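Papain inhibitor (Streptomyces mobaraensis, PDB 5NTB) inhibits the cysteine proteases papain and bromelain and the serine protease trypsin, and serves as a glutamine and lysine donor substrate for transglutaminase. Local coordinates at residues A[29-38]-A[82-92]. Residues are numbered along the deposited sequence; the frame is centred on the assembly and turned at random.
Sequences ASSQDLVAIP and HIDLSQAAFAK. With SO4 (sulfate ion), chain D.
Ser86 reaches into the turn that precedes strand 35-38, and its hydroxyl is gripped from three directions. Ser86 OG donates to Gln32 O at 2.6 Å, in the carbonyl plane on a lone pair, and accepts from Leu34 N at 3.2 Å and from Ala89 N, the latter capping helix 87-90. The torsion that sets OG between its own N and carbonyl carbon (chi1 66°) allows it to serve turn and helix at once. With an alanine here, Gln32 O and the amides of Leu34 and Ala89 would probably lose this shared partner, weakening the hold between turn and helix start. Leu34 lays CG and CD1 against Ser86 CB, while Ala29 O takes a hydrogen bond from Ala88 N (3.2 Å). Asp33 and the extended chain of Lys92 come from opposite directions; NZ meets OD2 at 2.5 Å on its syn side, 17° out of the carboxylate plane, closing a salt bridge, while OD1 lies near Ala89 CA.

Beyond the turn the strands run antiparallel, with Ser86 N to Leu34 O and the reciprocal bonds of Ala36 with Asp84. On the face shared by Val35 and Leu85, Val35 CG2, anti to the backbone N, packs obliquely on Ile83 CB (3.8 Å), and Leu85 CD2 lies against Val35 CB. Ala36 CB and Asp84 CB adjoin on the other face, where the carboxylate turns off to Thr13. Strand 82-86 also pairs in parallel with strand 8-18, and strand 35-38 with strand 65-75; this pairing is part of the curled mixed sheet of a double-psi beta-barrel, the fold of this inhibitor's family.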
# COMPACT_ATOMS: atom_id res chain seq x y z
N ALA A 29 -10.25 -4.27 -4.07
CA ALA A 29 -9.40 -3.13 -4.39
C ALA A 29 -10.04 -2.17 -5.39
O ALA A 29 -9.54 -1.05 -5.55
CB ALA A 29 -8.05 -3.61 -4.91
N SER A 30 -11.13 -2.57 -6.05
CA SER A 30 -11.83 -1.63 -6.92
C SER A 30 -12.70 -0.65 -6.14
O SER A 30 -13.06 0.40 -6.69
CB SER A 30 -12.71 -2.39 -7.92
OG SER A 30 -13.87 -2.87 -7.26
N SER A 31 -13.06 -0.97 -4.90
CA SER A 31 -13.99 -0.14 -4.16
C SER A 31 -13.54 0.20 -2.75
O SER A 31 -14.31 0.84 -2.02
CB SER A 31 -15.37 -0.82 -4.07
OG SER A 31 -15.29 -2.03 -3.37
N GLN A 32 -12.34 -0.19 -2.33
CA GLN A 32 -11.88 0.10 -0.98
C GLN A 32 -10.50 0.73 -1.02
O GLN A 32 -9.67 0.34 -1.85
CB GLN A 32 -11.81 -1.17 -0.12
CG GLN A 32 -13.16 -1.80 0.13
CD GLN A 32 -13.03 -3.12 0.85
OE1 GLN A 32 -12.04 -3.85 0.68
NE2 GLN A 32 -14.03 -3.44 1.66
N ASP A 33 -10.27 1.69 -0.13
CA ASP A 33 -8.94 2.26 0.05
C ASP A 33 -8.06 1.29 0.83
O ASP A 33 -8.39 0.92 1.96
CB ASP A 33 -9.00 3.59 0.82
CG ASP A 33 -9.53 4.73 -0.00
OD1 ASP A 33 -9.62 4.60 -1.24
OD2 ASP A 33 -9.84 5.79 0.60
N LEU A 34 -6.93 0.89 0.24
CA LEU A 34 -5.99 0.03 0.93
C LEU A 34 -4.68 0.06 0.16
O LEU A 34 -4.60 0.60 -0.94
CB LEU A 34 -6.52 -1.40 1.07
CG LEU A 34 -6.98 -2.10 -0.21
CD1 LEU A 34 -5.85 -2.76 -0.98
CD2 LEU A 34 -8.04 -3.13 0.16
N VAL A 35 -3.66 -0.56 0.74
CA VAL A 35 -2.37 -0.67 0.07
C VAL A 35 -1.82 -2.08 0.24
O VAL A 35 -2.03 -2.74 1.27
CB VAL A 35 -1.36 0.37 0.59
CG1 VAL A 35 -1.02 0.12 2.03
CG2 VAL A 35 -0.09 0.39 -0.27
N ALA A 36 -1.13 -2.54 -0.81
CA ALA A 36 -0.29 -3.74 -0.77
C ALA A 36 1.16 -3.30 -0.62
O ALA A 36 1.65 -2.50 -1.43
CB ALA A 36 -0.49 -4.57 -2.03
N ILE A 37 1.81 -3.79 0.43
CA ILE A 37 3.15 -3.38 0.83
C ILE A 37 4.19 -4.34 0.26
O ILE A 37 3.99 -5.56 0.29
CB ILE A 37 3.24 -3.30 2.36
CG1 ILE A 37 2.38 -2.14 2.88
CG2 ILE A 37 4.70 -3.20 2.87
CD1 ILE A 37 2.81 -0.77 2.40
N PRO A 38 5.31 -3.83 -0.26
CA PRO A 38 6.34 -4.71 -0.84
C PRO A 38 6.81 -5.79 0.13
O PRO A 38 6.92 -5.57 1.34
CB PRO A 38 7.49 -3.75 -1.16
CG PRO A 38 6.91 -2.41 -1.18
CD PRO A 38 5.60 -2.40 -0.45
N HIS A 82 8.20 0.69 -3.71
CA HIS A 82 7.09 0.66 -4.66
C HIS A 82 5.85 0.10 -3.96
O HIS A 82 5.82 -1.07 -3.59
CB HIS A 82 7.49 -0.19 -5.86
CG HIS A 82 6.37 -0.54 -6.79
ND1 HIS A 82 6.54 -1.45 -7.82
CD2 HIS A 82 5.09 -0.12 -6.87
CE1 HIS A 82 5.40 -1.58 -8.47
NE2 HIS A 82 4.50 -0.78 -7.92
N ILE A 83 4.82 0.95 -3.78
CA ILE A 83 3.57 0.49 -3.18
C ILE A 83 2.54 0.25 -4.27
O ILE A 83 2.51 0.94 -5.29
CB ILE A 83 3.04 1.48 -2.12
CG1 ILE A 83 2.76 2.86 -2.73
CG2 ILE A 83 4.01 1.57 -0.97
CD1 ILE A 83 2.13 3.84 -1.73
N ASP A 84 1.68 -0.73 -4.03
CA ASP A 84 0.60 -1.09 -4.95
C ASP A 84 -0.69 -0.71 -4.24
O ASP A 84 -1.19 -1.44 -3.37
CB ASP A 84 0.67 -2.58 -5.28
CG ASP A 84 0.09 -2.92 -6.65
OD1 ASP A 84 -0.25 -2.03 -7.44
OD2 ASP A 84 -0.01 -4.13 -6.94
N LEU A 85 -1.22 0.47 -4.56
CA LEU A 85 -2.46 0.92 -3.96
C LEU A 85 -3.64 0.21 -4.58
O LEU A 85 -3.59 -0.24 -5.72
CB LEU A 85 -2.63 2.43 -4.16
CG LEU A 85 -1.75 3.33 -3.30
CD1 LEU A 85 -1.90 4.76 -3.81
CD2 LEU A 85 -2.15 3.27 -1.85
N SER A 86 -4.73 0.12 -3.83
CA SER A 86 -5.97 -0.23 -4.50
C SER A 86 -6.27 0.78 -5.60
O SER A 86 -5.88 1.95 -5.53
CB SER A 86 -7.11 -0.30 -3.48
OG SER A 86 -7.38 0.98 -2.93
N GLN A 87 -6.95 0.31 -6.64
CA GLN A 87 -7.44 1.19 -7.69
C GLN A 87 -8.21 2.36 -7.08
O GLN A 87 -8.04 3.52 -7.49
CB GLN A 87 -8.33 0.39 -8.64
CG GLN A 87 -8.80 1.16 -9.85
CD GLN A 87 -9.80 0.37 -10.66
OE1 GLN A 87 -9.60 0.17 -11.85
NE2 GLN A 87 -10.87 -0.09 -10.02
N ALA A 88 -9.05 2.07 -6.08
CA ALA A 88 -9.86 3.11 -5.47
C ALA A 88 -9.00 4.18 -4.79
O ALA A 88 -9.30 5.38 -4.90
CB ALA A 88 -10.83 2.47 -4.47
N ALA A 89 -7.94 3.77 -4.10
CA ALA A 89 -7.09 4.76 -3.45
C ALA A 89 -6.25 5.53 -4.47
O ALA A 89 -6.08 6.75 -4.36
CB ALA A 89 -6.18 4.09 -2.43
N PHE A 90 -5.68 4.82 -5.45
CA PHE A 90 -4.83 5.46 -6.45
C PHE A 90 -5.55 6.60 -7.15
O PHE A 90 -4.98 7.68 -7.34
CB PHE A 90 -4.37 4.40 -7.44
CG PHE A 90 -3.38 4.86 -8.47
CD1 PHE A 90 -3.77 5.65 -9.54
CD2 PHE A 90 -2.05 4.44 -8.40
CE1 PHE A 90 -2.86 6.05 -10.50
CE2 PHE A 90 -1.14 4.83 -9.37
CZ PHE A 90 -1.55 5.63 -10.42
N ALA A 91 -6.82 6.38 -7.50
CA ALA A 91 -7.60 7.36 -8.24
C ALA A 91 -7.79 8.65 -7.47
O ALA A 91 -8.06 9.69 -8.08
CB ALA A 91 -8.95 6.76 -8.60
N LYS A 92 -7.64 8.61 -6.15
CA LYS A 92 -7.75 9.82 -5.34
C LYS A 92 -6.52 10.71 -5.45
O LYS A 92 -6.59 11.89 -5.09
CB LYS A 92 -8.00 9.43 -3.88
CG LYS A 92 -9.31 8.67 -3.71
CD LYS A 92 -9.56 8.23 -2.29
CE LYS A 92 -10.90 7.50 -2.22
NZ LYS A 92 -11.33 7.27 -0.82
S SO4 D . 9.68 -2.33 -9.34
O1 SO4 D . 10.28 -1.00 -9.26
O2 SO4 D . 8.77 -2.40 -10.48
O3 SO4 D . 8.94 -2.60 -8.10
O4 SO4 D . 10.74 -3.32 -9.48
O HOH W 1 -12.07 1.71 -8.62